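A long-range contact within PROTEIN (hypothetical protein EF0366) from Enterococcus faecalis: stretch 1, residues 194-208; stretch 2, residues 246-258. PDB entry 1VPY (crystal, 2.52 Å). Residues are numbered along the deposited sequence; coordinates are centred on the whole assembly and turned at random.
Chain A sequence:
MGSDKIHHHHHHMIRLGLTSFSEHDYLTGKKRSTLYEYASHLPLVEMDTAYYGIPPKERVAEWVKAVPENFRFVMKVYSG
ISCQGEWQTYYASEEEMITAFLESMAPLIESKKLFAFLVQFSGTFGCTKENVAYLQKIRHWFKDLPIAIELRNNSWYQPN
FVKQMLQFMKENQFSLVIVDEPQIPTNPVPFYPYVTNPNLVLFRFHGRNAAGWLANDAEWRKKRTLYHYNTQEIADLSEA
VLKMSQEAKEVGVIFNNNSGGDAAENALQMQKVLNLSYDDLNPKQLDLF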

ATOM      1  N   TYR A 194      -7.034   6.320 -10.639  1.00 37.39           N
ATOM      2  CA  TYR A 194      -6.314   7.401 -11.308  1.00 37.41           C
ATOM      3  C   TYR A 194      -4.832   7.190 -11.063  1.00 37.53           C
ATOM      4  O   TYR A 194      -4.434   6.896  -9.930  1.00 37.90           O
ATOM      5  CB  TYR A 194      -6.740   8.762 -10.734  1.00 37.38           C
ATOM      6  CG  TYR A 194      -6.103   9.951 -11.431  1.00 37.81           C
ATOM      7  CD1 TYR A 194      -4.816  10.387 -11.091  1.00 37.47           C
ATOM      8  CD2 TYR A 194      -6.786  10.640 -12.436  1.00 37.76           C
ATOM      9  CE1 TYR A 194      -4.229  11.472 -11.738  1.00 37.15           C
ATOM     10  CE2 TYR A 194      -6.208  11.726 -13.083  1.00 37.79           C
ATOM     11  CZ  TYR A 194      -4.932  12.134 -12.731  1.00 37.41           C
ATOM     12  OH  TYR A 194      -4.366  13.206 -13.375  1.00 37.33           O
ATOM     13  N   VAL A 195      -4.017   7.343 -12.107  1.00 37.31           N
ATOM     14  CA  VAL A 195      -2.563   7.171 -11.986  1.00 37.06           C
ATOM     15  C   VAL A 195      -1.870   8.488 -11.657  1.00 37.08           C
ATOM     16  O   VAL A 195      -1.875   9.403 -12.466  1.00 37.10           O
ATOM     17  CB  VAL A 195      -1.943   6.602 -13.270  1.00 36.97           C
ATOM     18  CG1 VAL A 195      -0.465   6.386 -13.087  1.00 36.55           C
ATOM     19  CG2 VAL A 195      -2.615   5.299 -13.655  1.00 37.29           C
ATOM     20  N   THR A 196      -1.277   8.577 -10.469  1.00 37.34           N
ATOM     21  CA  THR A 196      -0.535   9.776 -10.058  1.00 37.35           C
ATOM     22  C   THR A 196       0.952   9.610 -10.336  1.00 37.35           C
ATOM     23  O   THR A 196       1.672  10.586 -10.513  1.00 37.20           O
ATOM     24  CB  THR A 196      -0.698  10.054  -8.571  1.00 37.34           C
ATOM     25  OG1 THR A 196      -0.279   8.898  -7.843  1.00 37.96           O
ATOM     26  CG2 THR A 196      -2.146  10.361  -8.234  1.00 37.20           C
ATOM     27  N   ASN A 197       1.405   8.361 -10.346  1.00 37.59           N
ATOM     28  CA  ASN A 197       2.767   8.037 -10.712  1.00 37.60           C
ATOM     29  C   ASN A 197       2.753   6.913 -11.737  1.00 37.73           C
ATOM     30  O   ASN A 197       2.542   5.756 -11.383  1.00 37.78           O
ATOM     31  CB  ASN A 197       3.578   7.645  -9.481  1.00 37.72           C
ATOM     32  CG  ASN A 197       5.043   7.355  -9.803  1.00 38.38           C
ATOM     33  OD1 ASN A 197       5.423   7.154 -10.965  1.00 38.34           O
ATOM     34  ND2 ASN A 197       5.874   7.329  -8.766  1.00 38.27           N
ATOM     35  N   PRO A 198       2.974   7.252 -13.020  1.00 37.88           N
ATOM     36  CA  PRO A 198       2.947   6.267 -14.103  1.00 38.04           C
ATOM     37  C   PRO A 198       3.949   5.121 -13.962  1.00 38.38           C
ATOM     38  O   PRO A 198       3.936   4.203 -14.783  1.00 38.54           O
ATOM     39  CB  PRO A 198       3.258   7.103 -15.354  1.00 37.86           C
ATOM     40  CG  PRO A 198       3.878   8.343 -14.854  1.00 37.90           C
ATOM     41  CD  PRO A 198       3.243   8.607 -13.528  1.00 37.79           C
ATOM     42  N   ASN A 199       4.800   5.165 -12.938  1.00 38.68           N
ATOM     43  CA  ASN A 199       5.814   4.126 -12.734  1.00 39.01           C
ATOM     44  C   ASN A 199       5.332   3.002 -11.849  1.00 39.37           C
ATOM     45  O   ASN A 199       5.922   1.917 -11.847  1.00 39.97           O
ATOM     46  CB  ASN A 199       7.100   4.704 -12.147  1.00 38.88           C
ATOM     47  CG  ASN A 199       7.919   5.450 -13.171  1.00 38.86           C
ATOM     48  OD1 ASN A 199       8.354   4.886 -14.179  1.00 38.82           O
ATOM     49  ND2 ASN A 199       8.141   6.728 -12.914  1.00 38.54           N
ATOM     50  N   LEU A 200       4.274   3.269 -11.089  1.00 39.35           N
ATOM     51  CA  LEU A 200       3.678   2.274 -10.211  1.00 39.34           C
ATOM     52  C   LEU A 200       2.354   2.747  -9.618  1.00 39.22           C
ATOM     53  O   LEU A 200       2.259   3.842  -9.057  1.00 38.96           O
ATOM     54  CB  LEU A 200       4.649   1.850  -9.097  1.00 39.51           C
ATOM     55  CG  LEU A 200       4.991   2.764  -7.919  1.00 39.89           C
ATOM     56  CD1 LEU A 200       5.480   1.907  -6.773  1.00 39.49           C
ATOM     57  CD2 LEU A 200       6.033   3.827  -8.285  1.00 40.52           C
ATOM     58  N   VAL A 201       1.338   1.908  -9.777  1.00 39.06           N
ATOM     59  CA  VAL A 201       0.041   2.108  -9.156  1.00 38.87           C
ATOM     60  C   VAL A 201      -0.168   0.997  -8.147  1.00 38.77           C
ATOM     61  O   VAL A 201       0.118  -0.174  -8.430  1.00 39.23           O
ATOM     62  CB  VAL A 201      -1.090   2.087 -10.206  1.00 38.88           C
ATOM     63  CG1 VAL A 201      -2.459   1.935  -9.556  1.00 38.40           C
ATOM     64  CG2 VAL A 201      -1.051   3.346 -11.017  1.00 39.39           C
ATOM     65  N   LEU A 202      -0.652   1.365  -6.966  1.00 38.36           N
ATOM     66  CA  LEU A 202      -1.007   0.383  -5.958  1.00 37.80           C
ATOM     67  C   LEU A 202      -2.494   0.448  -5.639  1.00 37.98           C
ATOM     68  O   LEU A 202      -3.034   1.520  -5.313  1.00 37.97           O
ATOM     69  CB  LEU A 202      -0.162   0.555  -4.686  1.00 37.74           C
ATOM     70  CG  LEU A 202      -0.376  -0.445  -3.540  1.00 37.02           C
ATOM     71  CD1 LEU A 202       0.028  -1.865  -3.936  1.00 35.86           C
ATOM     72  CD2 LEU A 202       0.365  -0.008  -2.302  1.00 36.85           C
ATOM     73  N   PHE A 203      -3.134  -0.716  -5.752  1.00 37.78           N
ATOM     74  CA  PHE A 203      -4.504  -0.949  -5.306  1.00 37.48           C
ATOM     75  C   PHE A 203      -4.456  -1.628  -3.960  1.00 37.39           C
ATOM     76  O   PHE A 203      -3.587  -2.468  -3.724  1.00 37.65           O
ATOM     77  CB  PHE A 203      -5.205  -1.921  -6.254  1.00 37.74           C
ATOM     78  CG  PHE A 203      -5.700  -1.295  -7.522  1.00 37.74           C
ATOM     79  CD1 PHE A 203      -6.962  -0.700  -7.567  1.00 37.78           C
ATOM     80  CD2 PHE A 203      -4.921  -1.321  -8.673  1.00 36.46           C
ATOM     81  CE1 PHE A 203      -7.432  -0.129  -8.736  1.00 37.80           C
ATOM     82  CE2 PHE A 203      -5.382  -0.755  -9.847  1.00 37.35           C
ATOM     83  CZ  PHE A 203      -6.642  -0.160  -9.883  1.00 37.72           C
ATOM     84  N   ARG A 204      -5.399  -1.297  -3.086  1.00 37.13           N
ATOM     85  CA  ARG A 204      -5.597  -2.064  -1.860  1.00 36.70           C
ATOM     86  C   ARG A 204      -7.084  -2.276  -1.636  1.00 36.57           C
ATOM     87  O   ARG A 204      -7.864  -1.312  -1.552  1.00 36.57           O
ATOM     88  CB  ARG A 204      -4.971  -1.369  -0.648  1.00 36.93           C
ATOM     89  CG  ARG A 204      -3.441  -1.336  -0.656  1.00 37.36           C
ATOM     90  CD  ARG A 204      -2.906  -0.708   0.620  1.00 36.51           C
ATOM     91  NE  ARG A 204      -2.756  -1.684   1.692  1.00 35.07           N
ATOM     92  CZ  ARG A 204      -3.038  -1.461   2.972  1.00 34.69           C
ATOM     93  NH1 ARG A 204      -3.522  -0.291   3.378  1.00 34.77           N
ATOM     94  NH2 ARG A 204      -2.851  -2.427   3.850  1.00 34.06           N
ATOM     95  N   PHE A 205      -7.475  -3.546  -1.554  1.00 35.86           N
ATOM     96  CA  PHE A 205      -8.861  -3.899  -1.351  1.00 35.05           C
ATOM     97  C   PHE A 205      -9.043  -4.335   0.087  1.00 35.07           C
ATOM     98  O   PHE A 205      -8.466  -5.335   0.529  1.00 35.38           O
ATOM     99  CB  PHE A 205      -9.294  -5.003  -2.314  1.00 34.85           C
ATOM    100  CG  PHE A 205      -8.986  -4.715  -3.762  1.00 34.33           C
ATOM    101  CD1 PHE A 205      -9.197  -3.449  -4.305  1.00 34.25           C
ATOM    102  CD2 PHE A 205      -8.503  -5.723  -4.591  1.00 33.67           C
ATOM    103  CE1 PHE A 205      -8.911  -3.186  -5.647  1.00 33.98           C
ATOM    104  CE2 PHE A 205      -8.223  -5.476  -5.930  1.00 33.33           C
ATOM    105  CZ  PHE A 205      -8.423  -4.207  -6.461  1.00 33.86           C
ATOM    106  N   HIS A 206      -9.842  -3.567   0.816  1.00 34.67           N
ATOM    107  CA  HIS A 206     -10.059  -3.789   2.237  1.00 34.41           C
ATOM    108  C   HIS A 206     -11.340  -4.565   2.521  1.00 34.27           C
ATOM    109  O   HIS A 206     -11.611  -4.903   3.673  1.00 34.21           O
ATOM    110  CB  HIS A 206     -10.107  -2.447   2.973  1.00 34.30           C
ATOM    111  CG  HIS A 206      -8.823  -1.681   2.914  1.00 34.72           C
ATOM    112  ND1 HIS A 206      -7.686  -2.081   3.584  1.00 34.93           N
ATOM    113  CD2 HIS A 206      -8.492  -0.544   2.256  1.00 34.55           C
ATOM    114  CE1 HIS A 206      -6.711  -1.221   3.346  1.00 34.21           C
ATOM    115  NE2 HIS A 206      -7.174  -0.281   2.542  1.00 34.58           N
ATOM    116  N   GLY A 207     -12.124  -4.831   1.477  1.00 34.08           N
ATOM    117  CA  GLY A 207     -13.459  -5.395   1.642  1.00 34.31           C
ATOM    118  C   GLY A 207     -14.469  -4.315   1.979  1.00 34.61           C
ATOM    119  O   GLY A 207     -14.103  -3.167   2.222  1.00 34.81           O
ATOM    120  N   ARG A 208     -15.743  -4.675   2.020  1.00 34.66           N
ATOM    121  CA  ARG A 208     -16.789  -3.664   2.117  1.00 34.91           C
ATOM    122  C   ARG A 208     -17.618  -3.725   3.404  1.00 35.28           C
ATOM    123  O   ARG A 208     -18.701  -3.131   3.481  1.00 35.14           O
ATOM    124  CB  ARG A 208     -17.678  -3.713   0.874  1.00 34.77           C
ATOM    125  CG  ARG A 208     -17.033  -3.051  -0.317  1.00 33.98           C
ATOM    126  CD  ARG A 208     -17.621  -3.528  -1.614  1.00 32.89           C
ATOM    127  NE  ARG A 208     -16.754  -3.161  -2.732  1.00 31.99           N
ATOM    128  CZ  ARG A 208     -17.080  -3.302  -4.012  1.00 31.44           C
ATOM    129  NH1 ARG A 208     -18.261  -3.802  -4.360  1.00 31.31           N
ATOM    130  NH2 ARG A 208     -16.223  -2.937  -4.952  1.00 31.11           N
ATOM    131  N   GLN A 246      -3.132  -0.159 -18.213  1.00 35.52           N
ATOM    132  CA  GLN A 246      -3.007   0.564 -19.476  1.00 34.94           C
ATOM    133  C   GLN A 246      -2.208   1.862 -19.289  1.00 34.81           C
ATOM    134  O   GLN A 246      -1.570   2.340 -20.226  1.00 34.59           O
ATOM    135  CB  GLN A 246      -4.385   0.871 -20.078  1.00 34.72           C
ATOM    136  CG  GLN A 246      -5.217  -0.347 -20.484  1.00 34.42           C
ATOM    137  CD  GLN A 246      -6.453   0.022 -21.304  1.00 34.67           C
ATOM    138  OE1 GLN A 246      -7.584  -0.021 -20.810  1.00 33.48           O
ATOM    139  NE2 GLN A 246      -6.235   0.394 -22.560  1.00 34.08           N
ATOM    140  N   GLU A 247      -2.240   2.419 -18.077  1.00 34.70           N
ATOM    141  CA  GLU A 247      -1.665   3.739 -17.814  1.00 34.55           C
ATOM    142  C   GLU A 247      -0.514   3.768 -16.787  1.00 34.88           C
ATOM    143  O   GLU A 247      -0.122   4.848 -16.317  1.00 34.68           O
ATOM    144  CB  GLU A 247      -2.766   4.711 -17.397  1.00 34.48           C
ATOM    145  CG  GLU A 247      -3.932   4.764 -18.364  1.00 34.37           C
ATOM    146  CD  GLU A 247      -5.013   5.739 -17.939  1.00 34.02           C
ATOM    147  OE1 GLU A 247      -5.245   5.897 -16.724  1.00 33.83           O
ATOM    148  OE2 GLU A 247      -5.638   6.344 -18.829  1.00 33.35           O
ATOM    149  N   ALA A 248       0.032   2.599 -16.452  1.00 34.88           N
ATOM    150  CA  ALA A 248       1.147   2.515 -15.509  1.00 34.92           C
ATOM    151  C   ALA A 248       2.055   1.322 -15.816  1.00 35.04           C
ATOM    152  O   ALA A 248       1.563   0.245 -16.147  1.00 35.10           O
ATOM    153  CB  ALA A 248       0.628   2.453 -14.080  1.00 34.61           C
ATOM    154  N   LYS A 249       3.372   1.529 -15.715  1.00 35.27           N
ATOM    155  CA  LYS A 249       4.388   0.489 -15.975  1.00 35.31           C
ATOM    156  C   LYS A 249       4.190  -0.739 -15.088  1.00 35.36           C
ATOM    157  O   LYS A 249       4.311  -1.874 -15.554  1.00 35.38           O
ATOM    158  CB  LYS A 249       5.807   1.030 -15.756  1.00 35.14           C
ATOM    159  CG  LYS A 249       6.329   1.951 -16.845  1.00 35.63           C
ATOM    160  N   GLU A 250       3.892  -0.500 -13.810  1.00 35.35           N
ATOM    161  CA  GLU A 250       3.687  -1.575 -12.845  1.00 35.46           C
ATOM    162  C   GLU A 250       2.488  -1.334 -11.953  1.00 34.93           C
ATOM    163  O   GLU A 250       2.298  -0.239 -11.431  1.00 35.22           O
ATOM    164  CB  GLU A 250       4.949  -1.820 -12.013  1.00 35.77           C
ATOM    165  CG  GLU A 250       5.990  -2.654 -12.762  1.00 37.65           C
ATOM    166  CD  GLU A 250       7.176  -3.019 -11.914  1.00 41.06           C
ATOM    167  OE1 GLU A 250       6.990  -3.293 -10.706  1.00 43.69           O
ATOM    168  OE2 GLU A 250       8.302  -3.037 -12.454  1.00 43.12           O
ATOM    169  N   VAL A 251       1.672  -2.371 -11.803  1.00 34.58           N
ATOM    170  CA  VAL A 251       0.479  -2.330 -10.969  1.00 33.90           C
ATOM    171  C   VAL A 251       0.618  -3.359  -9.859  1.00 33.95           C
ATOM    172  O   VAL A 251       0.983  -4.518 -10.103  1.00 34.04           O
ATOM    173  CB  VAL A 251      -0.809  -2.596 -11.780  1.00 33.81           C
ATOM    174  CG1 VAL A 251      -2.045  -2.308 -10.938  1.00 33.33           C
ATOM    175  CG2 VAL A 251      -0.829  -1.739 -13.021  1.00 33.21           C
ATOM    176  N   GLY A 252       0.353  -2.909  -8.635  1.00 33.65           N
ATOM    177  CA  GLY A 252       0.380  -3.761  -7.469  1.00 33.05           C
ATOM    178  C   GLY A 252      -1.012  -3.856  -6.909  1.00 33.01           C
ATOM    179  O   GLY A 252      -1.684  -2.842  -6.718  1.00 33.62           O
ATOM    180  N   VAL A 253      -1.452  -5.080  -6.658  1.00 32.80           N
ATOM    181  CA  VAL A 253      -2.751  -5.317  -6.056  1.00 32.65           C
ATOM    182  C   VAL A 253      -2.613  -6.079  -4.737  1.00 32.71           C
ATOM    183  O   VAL A 253      -2.088  -7.199  -4.701  1.00 32.28           O
ATOM    184  CB  VAL A 253      -3.698  -6.067  -7.018  1.00 32.67           C
ATOM    185  CG1 VAL A 253      -5.047  -6.292  -6.365  1.00 31.95           C
ATOM    186  CG2 VAL A 253      -3.862  -5.294  -8.335  1.00 32.08           C
ATOM    187  N   ILE A 254      -3.082  -5.447  -3.661  1.00 32.56           N
ATOM    188  CA  ILE A 254      -3.050  -6.056  -2.339  1.00 32.56           C
ATOM    189  C   ILE A 254      -4.464  -6.312  -1.833  1.00 32.97           C
ATOM    190  O   ILE A 254      -5.255  -5.376  -1.644  1.00 32.85           O
ATOM    191  CB  ILE A 254      -2.265  -5.182  -1.319  1.00 32.48           C
ATOM    192  CG1 ILE A 254      -0.780  -5.065  -1.711  1.00 32.12           C
ATOM    193  CG2 ILE A 254      -2.438  -5.698   0.104  1.00 31.89           C
ATOM    194  CD1 ILE A 254      -0.057  -6.371  -2.001  1.00 30.58           C
ATOM    195  N   PHE A 255      -4.779  -7.588  -1.630  1.00 33.06           N
ATOM    196  CA  PHE A 255      -6.010  -7.962  -0.954  1.00 33.39           C
ATOM    197  C   PHE A 255      -5.756  -7.934   0.549  1.00 33.66           C
ATOM    198  O   PHE A 255      -4.954  -8.711   1.073  1.00 33.45           O
ATOM    199  CB  PHE A 255      -6.486  -9.344  -1.412  1.00 33.76           C
ATOM    200  CG  PHE A 255      -7.077  -9.360  -2.798  1.00 33.45           C
ATOM    201  CD1 PHE A 255      -6.258  -9.476  -3.920  1.00 33.66           C
ATOM    202  CD2 PHE A 255      -8.451  -9.250  -2.979  1.00 32.65           C
ATOM    203  CE1 PHE A 255      -6.812  -9.479  -5.212  1.00 33.77           C
ATOM    204  CE2 PHE A 255      -9.015  -9.266  -4.256  1.00 32.28           C
ATOM    205  CZ  PHE A 255      -8.197  -9.376  -5.375  1.00 33.23           C
ATOM    206  N   ASN A 256      -6.423  -7.010   1.234  1.00 34.01           N
ATOM    207  CA  ASN A 256      -6.226  -6.812   2.660  1.00 34.35           C
ATOM    208  C   ASN A 256      -7.539  -7.041   3.421  1.00 34.86           C
ATOM    209  O   ASN A 256      -7.688  -6.671   4.587  1.00 34.54           O
ATOM    210  CB  ASN A 256      -5.658  -5.405   2.895  1.00 34.52           C
ATOM    211  CG  ASN A 256      -5.317  -5.136   4.349  1.00 34.65           C
ATOM    212  OD1 ASN A 256      -4.758  -5.987   5.045  1.00 35.35           O
ATOM    213  ND2 ASN A 256      -5.653  -3.943   4.815  1.00 34.32           N
ATOM    214  N   ASN A 257      -8.500  -7.661   2.743  1.00 35.52           N
ATOM    215  CA  ASN A 257      -9.777  -7.988   3.362  1.00 36.05           C
ATOM    216  C   ASN A 257      -9.580  -9.169   4.292  1.00 36.62           C
ATOM    217  O   ASN A 257      -8.649  -9.960   4.108  1.00 36.71           O
ATOM    218  CB  ASN A 257     -10.844  -8.282   2.302  1.00 36.05           C
ATOM    219  CG  ASN A 257     -10.409  -9.344   1.313  1.00 36.19           C
ATOM    220  OD1 ASN A 257      -9.302  -9.294   0.767  1.00 36.99           O
ATOM    221  ND2 ASN A 257     -11.277 -10.315   1.076  1.00 36.21           N
ATOM    222  N   ASN A 258     -10.455  -9.300   5.283  1.00 37.16           N
ATOM    223  CA  ASN A 258     -10.156 -10.180   6.399  1.00 37.80           C
ATOM    224  C   ASN A 258     -10.394 -11.668   6.246  1.00 38.14           C
ATOM    225  O   ASN A 258     -11.270 -12.124   5.504  1.00 38.19           O
ATOM    226  CB  ASN A 258     -10.722  -9.652   7.713  1.00 37.93           C
ATOM    227  CG  ASN A 258      -9.801  -8.660   8.368  1.00 37.77           C
ATOM    228  OD1 ASN A 258      -8.623  -8.563   8.019  1.00 37.76           O
ATOM    229  ND2 ASN A 258     -10.327  -7.910   9.325  1.00 39.07           N
TER
HETATM  230  O   HOH W   1      -5.343   7.790 -14.770  1.00 34.83           O
HETATM  231  O   HOH W   2     -12.553  -7.530   5.774  1.00 35.81           O

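Two neighbouring parallel strands must share their hydrogen bonds in a staggered way, because each residue with both its amide and its carbonyl turned toward the partner bonds to the residues before and after its counterpart. The contact between strands 201-205 and 250-255 of EF0366 follows this rule closely. V201 N donates to E250 O (2.9 Å), while V201 O accepts from G252 N (2.8 Å), so V201 straddles V251. F203 repeats the pattern around V253: its N reaches G252 O at 2.7 Å, and its O receives I254 N at 3.0 Å. F205 completes the series around F255, with F205 N to I254 O at 2.9 Å and N256 N to F205 O at 2.7 Å. The N-H...O angles, 158° to 173°, are close to linear, and the strand directions differ by just 14°.

The ladder has an extension at its start. The chain turns through a type I beta turn from N197 to L200, closed by L200 N to N197 O at 3.0 Å, and within it P198 O accepts a bond from K249 N at 2.9 Å. Proline has no amide hydrogen to give, but its carbonyl is free to serve. The side chain of N197 steadies the same turn, OD1 accepting from N199 N at 2.9 Å.

Beyond the last rung, side chains take over. The CA-to-CB bond of H206 points away from the second stretch, yet its ring returns, and N256 ND2 donates to H206 ND1 at 3.0 Å, near the plane of the imidazole, where the ring nitrogen's lone pair lies. Proximity alone is not bonding: R204 NH2 lies 3.3 Å from N256 ND2, but both are donors. At the other end, a water bridges the stretches, accepting from V195 N (3.0 Å) and donating to E247 OE1 (2.7 Å).

Between the amide rungs, the carbonyls also receive CA-H groups. The shortest such contact joins L200 CA to E250 O at 3.1 Å; R204 CA to I254 O, at 3.3 Å, is similar.

Alternation then sorts the side chains. V201, F203 and F205 share a face with V251, V253 and F255. There F203 CD2 packs against V251 CG1 at 3.8 Å, and F205 CE2 presses on V253 CG1 at 3.3 Å. The edge of F205 meets the face of F255, with ring planes at 71° and F205 CD2 3.6 Å from F255 CE2. The apolar run continues past the strands, where A248 CB sits 3.6 Å from V201 CG2 and 4.2 Å from V195 CG1.

The other face carries L202 and R204 opposite G252 and I254. L202 CD1 reaches I254 CG1 at 4.0 Å and occupies the space beside G252: an ideal CB on that glycine would fall 3.1 Å from L202 CD1, a tight fit. Together the two stretches bury 941 Å², a contact in which backbone bonding fixes the register and side chains fill both faces.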